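PDB 3OKG: restriction endonuclease S subunits from Thermoanaerobacter tengcongensis, which probably acts as the DNA-recognising specificity subunit of a type I restriction-modification system, joining M polypeptides to form the methyltransferase. Local coordinates for residues E126-E131 and E175-I180; R27-G32 and T167-P172; N255-F260 and S278-V283; L269-R274 and V302-C307. One frame throughout, in Å; residues are numbered along the deposited sequence.

Overall arrangement
From the N terminus, contact 2 opens at strand 27-30 and contact 1 at 126-131, just before helix 130-137. Contact 2 closes its long loop at strand 168-171 before contact 1 closes on the start of helix 174-216, so the two cross; they touch where Q177 meets P172 and L171. Contact 2 pairs strands 27-30 and 168-171; contact 1 fastens the segment leading into helix 130-137 to helix 174-216. In the second domain contact 3 opens at 255-260, contact 4 opens at 269-274, then contact 3 closes at 278-283 and contact 4 at 302-307, crossing again, with C307 packed on V283 and F260. Contacts 1 and 3 have centres about 72 Å apart.

Contact 1 (E126-E131 and E175-I180); sequences EFAEPE and EEQRRI. With SO4 (sulfate ion), chain E.
Q177 reaches out from the first turns of helix 174-216 and holds the backbone of 126-131 with both ends of its amide. Its chain is extended beyond CG, which carries the amide up to the loop. NE2 donates to F127 O at 3.0 Å, the acceptor lying close to the amide plane, while OE1 receives E129 N at 2.8 Å in a nearly straight bond (174°). NE2 also bonds P172 O, so three partners fix the rotation of the amide. E129 bends at chi2 (-78°) and runs obliquely over R178, its CD 3.6 Å from R178 CG. Carboxylate and guanidinium planes stand 78° apart: R178 NH1 meets E129 OE2 from above the carboxylate plane, yet within its own, in a salt bridge of 3.0 Å. On the same guanidinium NH2 bonds O3 of a sulfate ion, probably from the crystallisation liquor, at 2.6 Å. An alanine in place of Q177 would probably leave F127 O and E129 N without their mates on the helix and the loop freer to shift. E129 is the N-cap residue of helix 130-137, so the contact docks a helix start of the specificity domain on the long helix predicted to form a coiled coil.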
loop_
_atom_site.group_PDB
_atom_site.type_symbol
_atom_site.label_atom_id
_atom_site.label_comp_id
_atom_site.label_asym_id
_atom_site.label_seq_id
_atom_site.Cartn_x
_atom_site.Cartn_y
_atom_site.Cartn_z
ATOM N N GLU A 126 -11.233 33.285 -21.663
ATOM C CA GLU A 126 -11.536 33.253 -23.088
ATOM C C GLU A 126 -10.967 31.991 -23.741
ATOM O O GLU A 126 -11.385 31.626 -24.830
ATOM C CB GLU A 126 -11.012 34.512 -23.792
ATOM C CG GLU A 126 -11.874 35.742 -23.521
ATOM C CD GLU A 126 -13.106 35.798 -24.440
ATOM O OE1 GLU A 126 -13.011 36.385 -25.543
ATOM O OE2 GLU A 126 -14.168 35.256 -24.060
ATOM N N PHE A 127 -10.018 31.329 -23.083
ATOM C CA PHE A 127 -9.287 30.213 -23.732
ATOM C C PHE A 127 -9.237 28.959 -22.890
ATOM O O PHE A 127 -9.111 27.869 -23.430
ATOM C CB PHE A 127 -7.824 30.576 -24.030
ATOM C CG PHE A 127 -7.656 31.774 -24.935
ATOM C CD1 PHE A 127 -8.227 31.794 -26.199
ATOM C CD2 PHE A 127 -6.919 32.877 -24.513
ATOM C CE1 PHE A 127 -8.070 32.898 -27.029
ATOM C CE2 PHE A 127 -6.743 34.006 -25.346
ATOM C CZ PHE A 127 -7.329 34.012 -26.599
ATOM N N ALA A 128 -9.279 29.108 -21.566
ATOM C CA ALA A 128 -9.056 27.949 -20.703
ATOM C C ALA A 128 -9.931 27.997 -19.476
ATOM O O ALA A 128 -10.121 29.066 -18.865
ATOM C CB ALA A 128 -7.558 27.873 -20.286
ATOM N N GLU A 129 -10.423 26.836 -19.086
ATOM C CA GLU A 129 -11.159 26.669 -17.830
ATOM C C GLU A 129 -10.183 26.398 -16.681
ATOM O O GLU A 129 -9.290 25.561 -16.830
ATOM C CB GLU A 129 -12.069 25.454 -17.947
ATOM C CG GLU A 129 -13.144 25.625 -18.997
ATOM C CD GLU A 129 -14.284 26.494 -18.507
ATOM O OE1 GLU A 129 -14.477 26.577 -17.283
ATOM O OE2 GLU A 129 -14.977 27.084 -19.349
ATOM N N PRO A 130 -10.345 27.100 -15.544
ATOM C CA PRO A 130 -9.459 26.862 -14.389
ATOM C C PRO A 130 -9.354 25.378 -14.011
ATOM O O PRO A 130 -8.268 24.900 -13.734
ATOM C CB PRO A 130 -10.128 27.665 -13.249
ATOM C CG PRO A 130 -10.799 28.846 -13.974
ATOM C CD PRO A 130 -11.201 28.297 -15.366
ATOM N N GLU A 131 -10.471 24.662 -13.992
ATOM C CA GLU A 131 -10.441 23.266 -13.558
ATOM C C GLU A 131 -9.657 22.414 -14.557
ATOM O O GLU A 131 -9.030 21.410 -14.171
ATOM C CB GLU A 131 -11.869 22.706 -13.422
ATOM C CG GLU A 131 -12.663 23.254 -12.222
ATOM C CD GLU A 131 -13.159 24.711 -12.381
ATOM O OE1 GLU A 131 -13.622 25.262 -11.353
ATOM O OE2 GLU A 131 -13.102 25.311 -13.499
ATOM N N GLU A 175 -15.746 24.024 -24.235
ATOM C CA GLU A 175 -16.819 23.088 -23.917
ATOM C C GLU A 175 -16.261 21.673 -23.658
ATOM O O GLU A 175 -16.708 20.968 -22.735
ATOM C CB GLU A 175 -17.838 23.039 -25.071
ATOM C CG GLU A 175 -19.101 22.253 -24.722
ATOM C CD GLU A 175 -20.176 22.346 -25.815
ATOM O OE1 GLU A 175 -19.827 22.686 -26.964
ATOM O OE2 GLU A 175 -21.357 22.067 -25.519
ATOM N N GLU A 176 -15.308 21.257 -24.489
ATOM C CA GLU A 176 -14.674 19.946 -24.304
ATOM C C GLU A 176 -13.806 19.932 -23.036
ATOM O O GLU A 176 -13.732 18.923 -22.362
ATOM C CB GLU A 176 -13.849 19.566 -25.542
ATOM C CG GLU A 176 -13.171 18.164 -25.474
ATOM C CD GLU A 176 -14.176 17.006 -25.452
ATOM O OE1 GLU A 176 -15.364 17.221 -25.765
ATOM O OE2 GLU A 176 -13.790 15.876 -25.105
ATOM N N GLN A 177 -13.158 21.050 -22.706
ATOM C CA GLN A 177 -12.424 21.114 -21.437
ATOM C C GLN A 177 -13.338 20.799 -20.273
ATOM O O GLN A 177 -12.958 20.058 -19.356
ATOM C CB GLN A 177 -11.743 22.485 -21.216
ATOM C CG GLN A 177 -10.677 22.869 -22.274
ATOM C CD GLN A 177 -10.116 24.253 -22.023
ATOM O OE1 GLN A 177 -10.019 24.693 -20.875
ATOM N NE2 GLN A 177 -9.792 24.964 -23.087
ATOM N N ARG A 178 -14.529 21.391 -20.263
ATOM C CA ARG A 178 -15.446 21.145 -19.145
ATOM C C ARG A 178 -15.885 19.680 -19.117
ATOM O O ARG A 178 -16.047 19.071 -18.048
ATOM C CB ARG A 178 -16.658 22.087 -19.224
ATOM C CG ARG A 178 -16.249 23.567 -19.061
ATOM C CD ARG A 178 -17.458 24.465 -18.871
ATOM N NE ARG A 178 -18.304 24.449 -20.048
ATOM C CZ ARG A 178 -18.142 25.230 -21.102
ATOM N NH1 ARG A 178 -17.141 26.105 -21.142
ATOM N NH2 ARG A 178 -18.992 25.133 -22.120
ATOM N N ARG A 179 -16.070 19.101 -20.289
ATOM C CA ARG A 179 -16.477 17.701 -20.350
ATOM C C ARG A 179 -15.374 16.794 -19.802
ATOM O O ARG A 179 -15.619 15.881 -19.009
ATOM C CB ARG A 179 -16.753 17.313 -21.798
ATOM C CG ARG A 179 -17.280 15.906 -21.915
ATOM C CD ARG A 179 -17.313 15.438 -23.362
ATOM N NE ARG A 179 -17.397 13.985 -23.408
ATOM C CZ ARG A 179 -16.363 13.191 -23.643
ATOM N NH1 ARG A 179 -15.167 13.712 -23.891
ATOM N NH2 ARG A 179 -16.531 11.878 -23.650
ATOM N N ILE A 180 -14.148 17.049 -20.243
ATOM C CA ILE A 180 -13.008 16.287 -19.729
ATOM C C ILE A 180 -12.843 16.420 -18.215
ATOM O O ILE A 180 -12.544 15.454 -17.544
ATOM C CB ILE A 180 -11.706 16.714 -20.443
ATOM C CG1 ILE A 180 -11.770 16.281 -21.914
ATOM C CG2 ILE A 180 -10.450 16.102 -19.707
ATOM C CD1 ILE A 180 -10.695 16.854 -22.806
HETATM S S SO4 E . -22.145 23.570 -21.391
HETATM O O1 SO4 E . -22.815 24.873 -21.363
HETATM O O2 SO4 E . -23.104 22.552 -21.808
HETATM O O3 SO4 E . -21.050 23.624 -22.361
HETATM O O4 SO4 E . -21.632 23.202 -20.066
#

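Contact 2 (R27-G32 and T167-P172); sequences RWVRLG and TLIPLP
W28 lays the six-membered ring of its indole over P170, whose CB sits 4.2 Å from the ring centroid and 18° off the ring normal, a CH-pi contact. The two residues form a non-hydrogen-bonded pair in a two-stranded antiparallel sheet, 27-30 with 168-171, which joins an early strand of the first specificity domain to the one just before helix 174-216. The ring also reaches the backbone of the second strand: CZ3 comes to 3.3 Å from P170 N, and the ring edge faces I169 N. Beyond the pair, W28 NE1 donates to Y20 O, and the Y20 ring meets the indole edge-to-face. An alanine in place of W28 would probably strip P170 of its aromatic cover and leave Y20 O without its indole donor. The other face of the sheet carries R27, V29, I169 and L171. There V29 CG2, placed between the backbone N and the carbonyl carbon, presses on I169 CG1 at 3.5 Å, and I169 packs on L136 and I142 of the neighbouring helices. R27 runs alongside L171 in the same direction, with R27 NH1 at 3.8 Å from L171 CD2. V29 and I169 exchange both backbone bonds, I169 N to V29 O being the shorter at 2.8 Å. Past the strand ends L31 N donates to T167 O, also at 2.8 Å.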
loop_
_atom_site.group_PDB
_atom_site.type_symbol
_atom_site.label_atom_id
_atom_site.label_comp_id
_atom_site.label_asym_id
_atom_site.label_seq_id
_atom_site.Cartn_x
_atom_site.Cartn_y
_atom_site.Cartn_z
ATOM N N ARG A 27 -5.620 22.568 -29.925
ATOM C CA ARG A 27 -4.356 23.162 -30.345
ATOM C C ARG A 27 -3.286 23.105 -29.256
ATOM O O ARG A 27 -3.599 22.998 -28.063
ATOM C CB ARG A 27 -4.578 24.626 -30.771
ATOM C CG ARG A 27 -5.392 25.407 -29.763
ATOM C CD ARG A 27 -5.965 26.699 -30.331
ATOM N NE ARG A 27 -4.900 27.661 -30.417
ATOM C CZ ARG A 27 -4.782 28.740 -29.657
ATOM N NH1 ARG A 27 -5.709 29.050 -28.760
ATOM N NH2 ARG A 27 -3.726 29.515 -29.821
ATOM N N TRP A 28 -2.027 23.186 -29.671
ATOM C CA TRP A 28 -0.903 23.232 -28.729
ATOM C C TRP A 28 -0.509 24.675 -28.433
ATOM O O TRP A 28 -0.296 25.450 -29.360
ATOM C CB TRP A 28 0.321 22.516 -29.311
ATOM C CG TRP A 28 0.262 21.036 -29.215
ATOM C CD1 TRP A 28 0.028 20.149 -30.245
ATOM C CD2 TRP A 28 0.436 20.246 -28.033
ATOM N NE1 TRP A 28 0.050 18.865 -29.768
ATOM C CE2 TRP A 28 0.296 18.893 -28.413
ATOM C CE3 TRP A 28 0.680 20.554 -26.681
ATOM C CZ2 TRP A 28 0.394 17.844 -27.495
ATOM C CZ3 TRP A 28 0.789 19.510 -25.768
ATOM C CH2 TRP A 28 0.659 18.163 -26.187
ATOM N N VAL A 29 -0.403 25.024 -27.148
ATOM C CA VAL A 29 0.062 26.347 -26.736
ATOM C C VAL A 29 1.000 26.239 -25.538
ATOM O O VAL A 29 1.023 25.215 -24.860
ATOM C CB VAL A 29 -1.118 27.228 -26.315
ATOM C CG1 VAL A 29 -2.046 27.396 -27.466
ATOM C CG2 VAL A 29 -1.860 26.613 -25.072
ATOM N N ARG A 30 1.776 27.291 -25.268
ATOM C CA ARG A 30 2.471 27.359 -23.984
ATOM C C ARG A 30 1.420 27.718 -22.925
ATOM O O ARG A 30 0.499 28.472 -23.205
ATOM C CB ARG A 30 3.602 28.400 -24.011
ATOM C CG ARG A 30 4.855 27.989 -24.860
ATOM C CD ARG A 30 5.891 29.138 -24.951
ATOM N NE ARG A 30 5.223 30.371 -25.365
ATOM C CZ ARG A 30 4.846 30.640 -26.612
ATOM N NH1 ARG A 30 5.114 29.794 -27.603
ATOM N NH2 ARG A 30 4.208 31.774 -26.870
ATOM N N LEU A 31 1.574 27.182 -21.722
ATOM C CA LEU A 31 0.613 27.435 -20.650
ATOM C C LEU A 31 0.399 28.946 -20.518
ATOM O O LEU A 31 -0.733 29.427 -20.413
ATOM C CB LEU A 31 1.164 26.864 -19.346
ATOM C CG LEU A 31 0.356 27.074 -18.068
ATOM C CD1 LEU A 31 -1.051 26.525 -18.264
ATOM C CD2 LEU A 31 1.105 26.362 -16.925
ATOM N N GLY A 32 1.495 29.694 -20.520
ATOM C CA GLY A 32 1.447 31.138 -20.321
ATOM C C GLY A 32 0.530 31.868 -21.301
ATOM O O GLY A 32 -0.003 32.933 -20.998
ATOM N N THR A 167 5.823 25.755 -20.454
ATOM C CA THR A 167 5.548 24.369 -20.814
ATOM C C THR A 167 4.446 24.329 -21.861
ATOM O O THR A 167 3.593 25.210 -21.890
ATOM C CB THR A 167 5.177 23.474 -19.576
ATOM O OG1 THR A 167 3.966 23.947 -18.970
ATOM C CG2 THR A 167 6.330 23.426 -18.536
ATOM N N LEU A 168 4.468 23.310 -22.722
ATOM C CA LEU A 168 3.422 23.119 -23.723
ATOM C C LEU A 168 2.243 22.336 -23.172
ATOM O O LEU A 168 2.443 21.356 -22.468
ATOM C CB LEU A 168 3.970 22.312 -24.917
ATOM C CG LEU A 168 4.996 23.030 -25.778
ATOM C CD1 LEU A 168 5.385 22.149 -27.018
ATOM C CD2 LEU A 168 4.432 24.375 -26.213
ATOM N N ILE A 169 1.024 22.728 -23.554
ATOM C CA ILE A 169 -0.181 22.043 -23.110
ATOM C C ILE A 169 -1.151 21.854 -24.284
ATOM O O ILE A 169 -1.225 22.702 -25.151
ATOM C CB ILE A 169 -0.918 22.860 -21.992
ATOM C CG1 ILE A 169 -1.344 24.246 -22.491
ATOM C CG2 ILE A 169 -0.036 22.945 -20.722
ATOM C CD1 ILE A 169 -2.589 24.875 -21.705
ATOM N N PRO A 170 -1.893 20.736 -24.295
ATOM C CA PRO A 170 -2.923 20.514 -25.299
ATOM C C PRO A 170 -4.162 21.295 -24.884
ATOM O O PRO A 170 -4.570 21.242 -23.714
ATOM C CB PRO A 170 -3.221 19.018 -25.176
ATOM C CG PRO A 170 -2.756 18.616 -23.846
ATOM C CD PRO A 170 -1.969 19.735 -23.228
ATOM N N LEU A 171 -4.764 22.000 -25.827
ATOM C CA LEU A 171 -5.885 22.869 -25.492
ATOM C C LEU A 171 -7.139 22.591 -26.327
ATOM O O LEU A 171 -7.244 23.073 -27.450
ATOM C CB LEU A 171 -5.447 24.313 -25.667
ATOM C CG LEU A 171 -6.432 25.363 -25.122
ATOM C CD1 LEU A 171 -6.309 25.436 -23.629
ATOM C CD2 LEU A 171 -6.113 26.724 -25.725
ATOM N N PRO A 172 -8.074 21.811 -25.783
ATOM C CA PRO A 172 -9.373 21.630 -26.446
ATOM C C PRO A 172 -10.174 22.924 -26.417
ATOM O O PRO A 172 -9.801 23.860 -25.694
ATOM C CB PRO A 172 -10.092 20.623 -25.556
ATOM C CG PRO A 172 -9.026 20.101 -24.564
ATOM C CD PRO A 172 -8.064 21.224 -24.433
#

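Contact 3 (N255-F260 and S278-V283); sequences NGLPFF and SAPQKV
L257 meets P280 and V283 at the surface of the second specificity domain, where its strand belongs to a mixed five-stranded sheet. Strand 257-260 pairs with 276-277, and the loop 278-283 then swings past the same strand on its way to the outer strand 283-284. From L257 CB outward the side chain crosses P280 at about a right angle. CB is 4.4 Å from P280 CG, and CG comes to 4.2 Å from the same atom. A chi1 of -70° sets CG anti to the carbonyl carbon; from there chi2 (177°) carries CD1 on, to 4.1 Å from P280 CB and 4.2 Å from V283 CG1, between the proline ring and the valine. The other methyl, CD2, turns to A306. These are purely apolar touches at van der Waals range. On the strand side L257 shares backbone hydrogen bonds with C277. One residue earlier the alpha carbons come closest, with G256 CA 4.1 Å from S278 CA. G256 adopts a positive phi (102°), and a side chain here would run into both S278 and the preceding carbonyl, so its lack of one permits the approach. S278 OG is bonded to T249 O, just before strand 250-251. No conventional hydrogen bond joins the two segments, but N255 O receives a CA-H...O contact from S278 CA at 3.1 Å.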
loop_
_atom_site.group_PDB
_atom_site.type_symbol
_atom_site.label_atom_id
_atom_site.label_comp_id
_atom_site.label_asym_id
_atom_site.label_seq_id
_atom_site.Cartn_x
_atom_site.Cartn_y
_atom_site.Cartn_z
ATOM N N ASN A 255 26.954 -30.306 3.899
ATOM C CA ASN A 255 27.270 -31.548 4.591
ATOM C C ASN A 255 26.209 -31.905 5.636
ATOM O O ASN A 255 26.157 -31.311 6.725
ATOM C CB ASN A 255 28.658 -31.470 5.228
ATOM C CG ASN A 255 29.737 -31.073 4.230
ATOM O OD1 ASN A 255 29.750 -31.542 3.090
ATOM N ND2 ASN A 255 30.647 -30.205 4.659
ATOM N N GLY A 256 25.378 -32.886 5.294
ATOM C CA GLY A 256 24.286 -33.314 6.154
ATOM C C GLY A 256 22.948 -32.769 5.683
ATOM O O GLY A 256 22.497 -33.083 4.578
ATOM N N LEU A 257 22.320 -31.941 6.517
ATOM C CA LEU A 257 20.982 -31.424 6.235
ATOM C C LEU A 257 20.856 -29.991 6.714
ATOM O O LEU A 257 21.509 -29.607 7.692
ATOM C CB LEU A 257 19.916 -32.279 6.944
ATOM C CG LEU A 257 19.669 -33.699 6.440
ATOM C CD1 LEU A 257 18.647 -34.390 7.327
ATOM C CD2 LEU A 257 19.215 -33.687 4.983
ATOM N N PRO A 258 19.998 -29.194 6.049
ATOM C CA PRO A 258 19.785 -27.828 6.546
ATOM C C PRO A 258 19.358 -27.880 7.998
ATOM O O PRO A 258 18.691 -28.834 8.408
ATOM C CB PRO A 258 18.656 -27.294 5.655
ATOM C CG PRO A 258 18.750 -28.123 4.397
ATOM C CD PRO A 258 19.218 -29.485 4.833
ATOM N N PHE A 259 19.735 -26.873 8.774
ATOM C CA PHE A 259 19.443 -26.886 10.198
ATOM C C PHE A 259 18.684 -25.633 10.564
ATOM O O PHE A 259 19.088 -24.520 10.204
ATOM C CB PHE A 259 20.730 -26.991 11.033
ATOM C CG PHE A 259 20.519 -26.756 12.510
ATOM C CD1 PHE A 259 20.128 -27.791 13.341
ATOM C CD2 PHE A 259 20.717 -25.500 13.061
ATOM C CE1 PHE A 259 19.934 -27.571 14.703
ATOM C CE2 PHE A 259 20.525 -25.264 14.411
ATOM C CZ PHE A 259 20.133 -26.309 15.240
ATOM N N PHE A 260 17.577 -25.813 11.276
ATOM C CA PHE A 260 16.783 -24.674 11.709
ATOM C C PHE A 260 16.665 -24.653 13.226
ATOM O O PHE A 260 16.085 -25.559 13.843
ATOM C CB PHE A 260 15.401 -24.686 11.033
ATOM C CG PHE A 260 15.458 -24.878 9.539
ATOM C CD1 PHE A 260 16.004 -23.897 8.720
ATOM C CD2 PHE A 260 14.969 -26.036 8.951
ATOM C CE1 PHE A 260 16.059 -24.073 7.352
ATOM C CE2 PHE A 260 15.017 -26.222 7.571
ATOM C CZ PHE A 260 15.566 -25.235 6.771
ATOM N N SER A 278 26.183 -31.369 9.891
ATOM C CA SER A 278 26.738 -32.634 9.425
ATOM C C SER A 278 26.351 -33.808 10.346
ATOM O O SER A 278 26.684 -34.963 10.070
ATOM C CB SER A 278 28.266 -32.527 9.348
ATOM O OG SER A 278 28.780 -32.207 10.631
ATOM N N ALA A 279 25.652 -33.508 11.439
ATOM C CA ALA A 279 25.278 -34.542 12.407
ATOM C C ALA A 279 23.799 -34.479 12.778
ATOM O O ALA A 279 23.469 -34.287 13.945
ATOM C CB ALA A 279 26.140 -34.433 13.671
ATOM N N PRO A 280 22.914 -34.656 11.786
ATOM C CA PRO A 280 21.460 -34.508 11.941
ATOM C C PRO A 280 20.900 -35.338 13.092
ATOM O O PRO A 280 20.884 -36.563 13.006
ATOM C CB PRO A 280 20.911 -35.059 10.622
ATOM C CG PRO A 280 22.035 -34.989 9.664
ATOM C CD PRO A 280 23.282 -35.163 10.454
ATOM N N GLN A 281 20.421 -34.672 14.134
ATOM C CA GLN A 281 19.923 -35.344 15.328
ATOM C C GLN A 281 18.408 -35.600 15.318
ATOM O O GLN A 281 17.949 -36.732 15.469
ATOM C CB GLN A 281 20.214 -34.460 16.543
ATOM C CG GLN A 281 20.572 -35.179 17.825
ATOM C CD GLN A 281 21.387 -34.294 18.758
ATOM O OE1 GLN A 281 20.896 -33.841 19.793
ATOM N NE2 GLN A 281 22.634 -34.030 18.382
ATOM N N LYS A 282 17.643 -34.533 15.140
ATOM C CA LYS A 282 16.185 -34.618 15.116
ATOM C C LYS A 282 15.766 -34.205 13.705
ATOM O O LYS A 282 15.990 -33.069 13.300
ATOM C CB LYS A 282 15.548 -33.705 16.162
ATOM C CG LYS A 282 15.832 -34.105 17.608
ATOM C CD LYS A 282 15.313 -35.509 17.917
ATOM C CE LYS A 282 15.128 -35.719 19.420
ATOM N NZ LYS A 282 14.843 -37.145 19.759
ATOM N N VAL A 283 15.170 -35.120 12.951
ATOM C CA VAL A 283 14.915 -34.856 11.530
ATOM C C VAL A 283 13.441 -34.647 11.213
ATOM O O VAL A 283 12.585 -35.411 11.658
ATOM C CB VAL A 283 15.474 -35.988 10.646
ATOM C CG1 VAL A 283 15.143 -35.747 9.185
ATOM C CG2 VAL A 283 16.990 -36.112 10.852
#

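Contact 4 (L269-R274 and V302-C307); sequences LHPTPR and VANLAC
H270 and N304 cross obliquely, imidazole and amide planes 8° apart, where two connecting loops of the second specificity domain meet. One loop leads from strand 257-260 to 276-277, the other from 300-302 to 307-309. N304 OD1 presses against the root of the imidazole, 3.0 Å from H270 CB and 3.1 Å from H270 CG, while N304 CB lies 3.4 Å from H270 ND1. The chi1 of N304 (46°) puts its CG between the backbone N and the carbonyl carbon, 3.4 Å from H270 CB. Next to this pair lies the backbone of V302. Its carbonyl oxygen takes a CA-H...O contact from H270 CA at 3.4 Å, and P271 CD rests 3.5 Å from V302 O. Farther out, V302 packs on R324 and L328 of helix 324-333, and A303 bonds through its backbone to G287 and D288, just before strand 289-292. On the other side P271 packs on F260. Strand 300-302 is outermost in its four-stranded antiparallel sheet within the chain, and at its end V302 N donates to L269 O in a nearly straight bond of 2.8 Å (175°).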
loop_
_atom_site.group_PDB
_atom_site.type_symbol
_atom_site.label_atom_id
_atom_site.label_comp_id
_atom_site.label_asym_id
_atom_site.label_seq_id
_atom_site.Cartn_x
_atom_site.Cartn_y
_atom_site.Cartn_z
ATOM N N LEU A 269 5.951 -19.709 4.541
ATOM C CA LEU A 269 5.337 -21.023 4.715
ATOM C C LEU A 269 6.387 -22.081 5.036
ATOM O O LEU A 269 6.139 -22.973 5.841
ATOM C CB LEU A 269 4.586 -21.465 3.459
ATOM C CG LEU A 269 3.484 -20.587 2.874
ATOM C CD1 LEU A 269 2.923 -21.266 1.635
ATOM C CD2 LEU A 269 2.391 -20.309 3.897
ATOM N N HIS A 270 7.543 -21.988 4.382
ATOM C CA HIS A 270 8.621 -22.961 4.547
ATOM C C HIS A 270 9.908 -22.244 4.952
ATOM O O HIS A 270 10.113 -21.080 4.611
ATOM C CB HIS A 270 8.881 -23.701 3.237
ATOM C CG HIS A 270 7.637 -24.084 2.503
ATOM N ND1 HIS A 270 7.126 -25.365 2.522
ATOM C CD2 HIS A 270 6.796 -23.355 1.731
ATOM C CE1 HIS A 270 6.026 -25.410 1.792
ATOM N NE2 HIS A 270 5.800 -24.203 1.303
ATOM N N PRO A 271 10.790 -22.934 5.682
ATOM C CA PRO A 271 12.042 -22.267 6.038
ATOM C C PRO A 271 12.981 -22.424 4.869
ATOM O O PRO A 271 12.973 -23.454 4.188
ATOM C CB PRO A 271 12.564 -23.099 7.223
ATOM C CG PRO A 271 11.507 -24.148 7.483
ATOM C CD PRO A 271 10.746 -24.300 6.212
ATOM N N THR A 272 13.788 -21.405 4.620
ATOM C CA THR A 272 14.794 -21.540 3.594
ATOM C C THR A 272 16.149 -21.827 4.236
ATOM O O THR A 272 16.549 -21.188 5.228
ATOM C CB THR A 272 14.830 -20.338 2.655
ATOM O OG1 THR A 272 15.953 -20.465 1.775
ATOM C CG2 THR A 272 14.912 -19.048 3.455
ATOM N N PRO A 273 16.826 -22.837 3.695
ATOM C CA PRO A 273 18.112 -23.367 4.160
ATOM C C PRO A 273 19.193 -22.286 4.139
ATOM O O PRO A 273 19.375 -21.616 3.124
ATOM C CB PRO A 273 18.435 -24.461 3.136
ATOM C CG PRO A 273 17.136 -24.810 2.514
ATOM C CD PRO A 273 16.322 -23.554 2.513
ATOM N N ARG A 274 19.883 -22.118 5.260
ATOM C CA ARG A 274 20.933 -21.118 5.388
ATOM C C ARG A 274 22.219 -21.784 5.843
ATOM O O ARG A 274 23.302 -21.464 5.357
ATOM C CB ARG A 274 20.527 -20.064 6.414
ATOM C CG ARG A 274 19.260 -19.305 6.064
ATOM C CD ARG A 274 19.565 -17.855 5.799
ATOM N NE ARG A 274 18.364 -17.025 5.827
ATOM C CZ ARG A 274 17.514 -16.916 4.811
ATOM N NH1 ARG A 274 17.735 -17.593 3.694
ATOM N NH2 ARG A 274 16.443 -16.135 4.911
ATOM N N VAL A 302 5.861 -25.206 7.501
ATOM C CA VAL A 302 5.884 -26.574 6.993
ATOM C C VAL A 302 7.235 -26.875 6.362
ATOM O O VAL A 302 7.791 -26.046 5.647
ATOM C CB VAL A 302 4.776 -26.802 5.952
ATOM C CG1 VAL A 302 5.072 -28.027 5.095
ATOM C CG2 VAL A 302 3.418 -26.928 6.646
ATOM N N ALA A 303 7.761 -28.065 6.622
ATOM C CA ALA A 303 9.030 -28.476 6.022
ATOM C C ALA A 303 8.835 -28.823 4.559
ATOM O O ALA A 303 7.923 -29.570 4.219
ATOM C CB ALA A 303 9.601 -29.680 6.757
ATOM N N ASN A 304 9.691 -28.299 3.685
ATOM C CA ASN A 304 9.660 -28.739 2.285
ATOM C C ASN A 304 10.863 -29.580 1.874
ATOM O O ASN A 304 10.943 -30.033 0.730
ATOM C CB ASN A 304 9.439 -27.578 1.302
ATOM C CG ASN A 304 10.311 -26.365 1.598
ATOM O OD1 ASN A 304 10.118 -25.297 1.006
ATOM N ND2 ASN A 304 11.269 -26.518 2.509
ATOM N N LEU A 305 11.781 -29.801 2.815
ATOM C CA LEU A 305 12.968 -30.613 2.564
ATOM C C LEU A 305 13.340 -31.395 3.815
ATOM O O LEU A 305 13.060 -30.959 4.932
ATOM C CB LEU A 305 14.157 -29.719 2.182
ATOM C CG LEU A 305 14.266 -29.149 0.772
ATOM C CD1 LEU A 305 13.773 -30.160 -0.250
ATOM C CD2 LEU A 305 13.501 -27.841 0.660
ATOM N N ALA A 306 13.978 -32.547 3.641
ATOM C CA ALA A 306 14.597 -33.208 4.781
ATOM C C ALA A 306 15.497 -32.172 5.457
ATOM O O ALA A 306 16.271 -31.489 4.800
ATOM C CB ALA A 306 15.399 -34.414 4.327
ATOM N N CYS A 307 15.373 -32.031 6.763
ATOM C CA CYS A 307 16.136 -31.029 7.487
ATOM C C CYS A 307 16.267 -31.495 8.922
ATOM O O CYS A 307 15.801 -32.586 9.251
ATOM C CB CYS A 307 15.453 -29.663 7.421
ATOM S SG CYS A 307 13.745 -29.583 8.138
#